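Local coordinates for protein alkaline serine protease (Pseudoalteromonas sp., PDB 1Y9Z) that probably hydrolyses peptide bonds in proteins as a cold-adapted serine protease of the subtilisin family, at residues A[51-56]-A[95-100]; A[60-65]-A[99-104]. One frame throughout, in Å; residues are numbered along the deposited sequence.

In the fold
Both contacts fasten the loop between strand 44-47 and helix 65-74 to one run of chain, the end of strand 92-100 and the turn after it; their centres lie about 9 Å apart. Interaction 1 ties 51-56 to the strand itself, interaction 2 ties 60-65 to the turn, and they share F99 and N100. They also touch directly, K97 CE lying 3.9 Å from N63 ND2 and V98 CG2 3.6 Å from W104 CZ3. Both border the phenylmethanesulfonic acid: F99 belongs to each, and H65 to interaction 2. In subtilisins the corresponding run leads into the substrate-binding segment, consistent with a shared part in framing the cleft.

Interaction 1. Residues A[51-56]-A[95-100]; sequences SGTGNW and IVKVFN. With PMS (phenylmethanesulfonic acid), chain H.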
# COMPACT_ATOMS: atom_id res chain seq x y z
N SER A 51 16.77 -6.12 -22.12
CA SER A 51 17.97 -5.34 -22.40
C SER A 51 17.97 -3.91 -21.86
O SER A 51 19.02 -3.35 -21.57
CB SER A 51 18.23 -5.30 -23.91
OG SER A 51 17.16 -4.67 -24.60
N GLY A 52 16.79 -3.32 -21.71
CA GLY A 52 16.72 -1.95 -21.23
C GLY A 52 16.61 -1.74 -19.73
O GLY A 52 16.69 -0.60 -19.27
N THR A 53 16.44 -2.80 -18.96
CA THR A 53 16.28 -2.65 -17.51
C THR A 53 17.18 -3.53 -16.64
O THR A 53 16.87 -3.77 -15.47
CB THR A 53 14.82 -2.89 -17.10
OG1 THR A 53 14.39 -4.18 -17.57
CG2 THR A 53 13.91 -1.82 -17.70
N GLY A 54 18.29 -4.00 -17.19
CA GLY A 54 19.20 -4.83 -16.42
C GLY A 54 18.61 -6.13 -15.90
O GLY A 54 17.91 -6.83 -16.62
N ASN A 55 18.91 -6.45 -14.64
CA ASN A 55 18.42 -7.68 -14.03
C ASN A 55 17.11 -7.45 -13.28
O ASN A 55 16.99 -6.51 -12.50
CB ASN A 55 19.46 -8.26 -13.08
CG ASN A 55 20.72 -8.72 -13.80
OD1 ASN A 55 20.64 -9.42 -14.81
ND2 ASN A 55 21.87 -8.33 -13.28
N TRP A 56 16.15 -8.34 -13.51
CA TRP A 56 14.85 -8.23 -12.85
C TRP A 56 14.98 -8.34 -11.34
O TRP A 56 14.17 -7.78 -10.60
CB TRP A 56 13.89 -9.30 -13.37
CG TRP A 56 14.31 -10.72 -13.08
CD1 TRP A 56 15.00 -11.57 -13.90
CD2 TRP A 56 14.05 -11.46 -11.87
NE1 TRP A 56 15.19 -12.78 -13.28
CE2 TRP A 56 14.62 -12.74 -12.04
CE3 TRP A 56 13.40 -11.16 -10.67
CZ2 TRP A 56 14.55 -13.73 -11.05
CZ3 TRP A 56 13.33 -12.14 -9.68
CH2 TRP A 56 13.90 -13.41 -9.88
N ILE A 95 8.71 -12.12 -12.56
CA ILE A 95 8.99 -10.70 -12.59
C ILE A 95 9.39 -10.17 -13.96
O ILE A 95 10.27 -10.73 -14.63
CB ILE A 95 10.13 -10.35 -11.60
CG1 ILE A 95 9.81 -10.90 -10.20
CG2 ILE A 95 10.35 -8.85 -11.55
CD1 ILE A 95 8.53 -10.37 -9.59
N VAL A 96 8.73 -9.11 -14.39
CA VAL A 96 9.07 -8.45 -15.64
C VAL A 96 9.32 -7.00 -15.22
O VAL A 96 8.40 -6.29 -14.80
CB VAL A 96 7.93 -8.50 -16.68
CG1 VAL A 96 8.31 -7.69 -17.91
CG2 VAL A 96 7.67 -9.95 -17.09
N LYS A 97 10.58 -6.59 -15.31
CA LYS A 97 11.00 -5.25 -14.91
C LYS A 97 10.92 -4.27 -16.07
O LYS A 97 11.73 -4.33 -17.00
CB LYS A 97 12.43 -5.32 -14.36
CG LYS A 97 12.98 -4.01 -13.82
CD LYS A 97 14.43 -4.21 -13.39
CE LYS A 97 15.09 -2.91 -12.97
NZ LYS A 97 16.54 -3.12 -12.71
N VAL A 98 9.95 -3.36 -16.01
CA VAL A 98 9.78 -2.36 -17.07
C VAL A 98 10.27 -0.98 -16.66
O VAL A 98 10.43 -0.10 -17.50
CB VAL A 98 8.30 -2.25 -17.50
CG1 VAL A 98 7.83 -3.58 -18.08
CG2 VAL A 98 7.43 -1.84 -16.32
N PHE A 99 10.52 -0.78 -15.36
CA PHE A 99 10.99 0.51 -14.86
C PHE A 99 12.39 0.51 -14.28
O PHE A 99 12.78 -0.41 -13.56
CB PHE A 99 10.06 1.04 -13.76
CG PHE A 99 8.66 1.33 -14.20
CD1 PHE A 99 7.61 0.54 -13.75
CD2 PHE A 99 8.39 2.40 -15.04
CE1 PHE A 99 6.30 0.82 -14.12
CE2 PHE A 99 7.08 2.69 -15.43
CZ PHE A 99 6.03 1.90 -14.97
N ASN A 100 13.14 1.56 -14.61
CA ASN A 100 14.47 1.76 -14.06
C ASN A 100 14.25 2.96 -13.14
O ASN A 100 13.16 3.54 -13.13
CB ASN A 100 15.49 2.14 -15.13
CG ASN A 100 15.85 0.98 -16.03
OD1 ASN A 100 16.11 -0.13 -15.57
ND2 ASN A 100 15.89 1.24 -17.34
C PMS H . 1.61 4.55 -9.47
S PMS H . 0.26 3.37 -9.22
C1 PMS H . 2.37 4.35 -10.81
C2 PMS H . 1.92 5.07 -11.96
C3 PMS H . 2.59 4.92 -13.22
C4 PMS H . 3.73 4.02 -13.26
C5 PMS H . 4.18 3.31 -12.13
C6 PMS H . 3.54 3.43 -10.86
O2S PMS H . -0.35 3.12 -10.52
O1S PMS H . -0.71 3.93 -8.32
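K97 and N100 meet T53 and G52 where a loop is fastened to the end of strand 92-100, beside the active-site pocket; F99 brings its CZ 3.6 Å from C4 of the phenylmethanesulfonic acid. K97 has CG anti to its backbone N (chi1 -177°) and is extended beyond. Its NZ donates to T53 O at 2.9 Å and weakly to N55 O at 3.4 Å, with a further bond to Q58 O. A lysine suits the place because one ammonium group can serve several backbone carbonyls. An alanine here would probably leave those oxygens without their common donor and let the loop shift. T53 returns the grip, its OG1 giving a hydrogen bond to K97 O at 2.7 Å while its CG2 packs 3.5 Å from N100 OD1. Nearly straight (172°), the N100 ND2 bond to G52 O spans 2.8 Å, with G52 O in the plane of the N100 amide. At the other end W56 and I95 cross at about a right angle, CE3 of the indole 3.5 Å from I95 CB. Both also pack on V45 of strand 44-47, while V96 and V98 rest on helix 110-119.

Interaction 2. Residues A[60-65]-A[99-104]; sequences GNNNAH and FNEAGW. With PMS (phenylmethanesulfonic acid), chain H.
E101 reaches from a tight turn to N61 and N62, and its side chain lies alongside the loop. CG stands anti to the backbone N (chi1 179°) and the chain stays extended. CB lies 3.2 Å from N61 O, CG 3.0 Å from that same oxygen, and the carboxylate carbon CD 2.9 Å from it, so this one oxygen sits against the side of the extended stem. At the tip OE1 accepts a hydrogen bond from N62 ND2 at 2.9 Å, straight at the hydrogen (169°) but arriving from above the carboxylate plane. OE2 accepts from two waters, one held by N61 N and the other by N61 ND2, and stands 3.1 Å from N61 O without a bond. N62, with its left-handed backbone, is a natural asparagine position. Deeper in, N63 ND2 donates to F99 O at 3.1 Å and also to P59 O, which uses both N-H groups of this buried amide and links the loop to the strand. The turn from N100 to G103 is type I, and the positive phi of G103 (137°) suits a glycine. Just beyond, H65, bonded through ND1 to D30, offers one ring face to the ligand, its CE1 4.0 Å from C6; with S369 these two match the subtilase catalytic triad. Across the two segments the carboxylate is met by a neutral amide and by water rather than by a cation, and these donors probably offset the unfavourable approach of OE2 to N61 O.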
# COMPACT_ATOMS: atom_id res chain seq x y z
N GLY A 60 17.98 -1.72 -8.40
CA GLY A 60 18.88 -0.59 -8.56
C GLY A 60 18.61 0.36 -7.41
O GLY A 60 18.04 -0.04 -6.39
N ASN A 61 19.00 1.62 -7.56
CA ASN A 61 18.81 2.60 -6.50
C ASN A 61 17.53 3.42 -6.68
O ASN A 61 17.19 3.82 -7.80
CB ASN A 61 20.00 3.56 -6.45
CG ASN A 61 21.33 2.84 -6.33
OD1 ASN A 61 21.52 2.00 -5.45
ND2 ASN A 61 22.26 3.16 -7.22
N ASN A 62 16.83 3.65 -5.58
CA ASN A 62 15.60 4.44 -5.59
C ASN A 62 14.63 3.97 -6.66
O ASN A 62 14.07 4.77 -7.42
CB ASN A 62 15.96 5.91 -5.81
CG ASN A 62 17.14 6.35 -4.94
OD1 ASN A 62 17.07 6.30 -3.72
ND2 ASN A 62 18.23 6.75 -5.59
N ASN A 63 14.42 2.66 -6.71
CA ASN A 63 13.53 2.04 -7.68
C ASN A 63 12.88 0.86 -6.98
O ASN A 63 12.77 -0.23 -7.53
CB ASN A 63 14.36 1.58 -8.88
CG ASN A 63 13.51 1.18 -10.07
OD1 ASN A 63 12.49 1.80 -10.35
ND2 ASN A 63 13.96 0.16 -10.80
N ALA A 64 12.42 1.10 -5.75
CA ALA A 64 11.83 0.08 -4.89
C ALA A 64 10.34 -0.23 -5.04
O ALA A 64 9.82 -1.11 -4.36
CB ALA A 64 12.11 0.43 -3.44
N HIS A 65 9.66 0.47 -5.94
CA HIS A 65 8.22 0.27 -6.12
C HIS A 65 7.80 -1.19 -6.30
O HIS A 65 6.91 -1.68 -5.60
CB HIS A 65 7.73 1.12 -7.29
CG HIS A 65 6.24 1.22 -7.40
ND1 HIS A 65 5.50 0.35 -8.17
CD2 HIS A 65 5.36 2.07 -6.83
CE1 HIS A 65 4.22 0.67 -8.08
NE2 HIS A 65 4.11 1.71 -7.27
N PHE A 99 10.52 -0.78 -15.36
CA PHE A 99 10.99 0.51 -14.86
C PHE A 99 12.39 0.51 -14.28
O PHE A 99 12.78 -0.41 -13.56
CB PHE A 99 10.06 1.04 -13.76
CG PHE A 99 8.66 1.33 -14.20
CD1 PHE A 99 7.61 0.54 -13.75
CD2 PHE A 99 8.39 2.40 -15.04
CE1 PHE A 99 6.30 0.82 -14.12
CE2 PHE A 99 7.08 2.69 -15.43
CZ PHE A 99 6.03 1.90 -14.97
N ASN A 100 13.14 1.56 -14.61
CA ASN A 100 14.47 1.76 -14.06
C ASN A 100 14.25 2.96 -13.14
O ASN A 100 13.16 3.54 -13.13
CB ASN A 100 15.49 2.14 -15.13
CG ASN A 100 15.85 0.98 -16.03
OD1 ASN A 100 16.11 -0.13 -15.57
ND2 ASN A 100 15.89 1.24 -17.34
N GLU A 101 15.27 3.34 -12.38
CA GLU A 101 15.16 4.48 -11.49
C GLU A 101 14.69 5.72 -12.25
O GLU A 101 13.88 6.49 -11.75
CB GLU A 101 16.52 4.75 -10.84
CG GLU A 101 16.54 5.94 -9.89
CD GLU A 101 17.92 6.20 -9.33
OE1 GLU A 101 18.05 7.09 -8.45
OE2 GLU A 101 18.89 5.53 -9.75
N ALA A 102 15.20 5.89 -13.47
CA ALA A 102 14.86 7.03 -14.30
C ALA A 102 13.44 7.00 -14.88
O ALA A 102 12.91 8.04 -15.28
CB ALA A 102 15.87 7.16 -15.44
N GLY A 103 12.84 5.82 -14.92
CA GLY A 103 11.49 5.69 -15.46
C GLY A 103 11.36 4.47 -16.36
O GLY A 103 12.15 3.54 -16.26
N TRP A 104 10.35 4.47 -17.23
CA TRP A 104 10.15 3.34 -18.14
C TRP A 104 11.40 3.12 -18.99
O TRP A 104 11.84 4.03 -19.70
CB TRP A 104 8.94 3.58 -19.03
CG TRP A 104 8.64 2.45 -19.98
CD1 TRP A 104 9.26 2.18 -21.17
CD2 TRP A 104 7.65 1.42 -19.81
NE1 TRP A 104 8.72 1.06 -21.75
CE2 TRP A 104 7.72 0.57 -20.94
CE3 TRP A 104 6.70 1.14 -18.82
CZ2 TRP A 104 6.89 -0.54 -21.10
CZ3 TRP A 104 5.87 0.03 -18.98
CH2 TRP A 104 5.97 -0.79 -20.11
C PMS H . 1.61 4.55 -9.47
S PMS H . 0.26 3.37 -9.22
C1 PMS H . 2.37 4.35 -10.81
C2 PMS H . 1.92 5.07 -11.96
C3 PMS H . 2.59 4.92 -13.22
C4 PMS H . 3.73 4.02 -13.26
C5 PMS H . 4.18 3.31 -12.13
C6 PMS H . 3.54 3.43 -10.86
O2S PMS H . -0.35 3.12 -10.52
O1S PMS H . -0.71 3.93 -8.32
O HOH W 1 19.30 2.69 -10.19
O HOH W 2 21.70 5.12 -9.36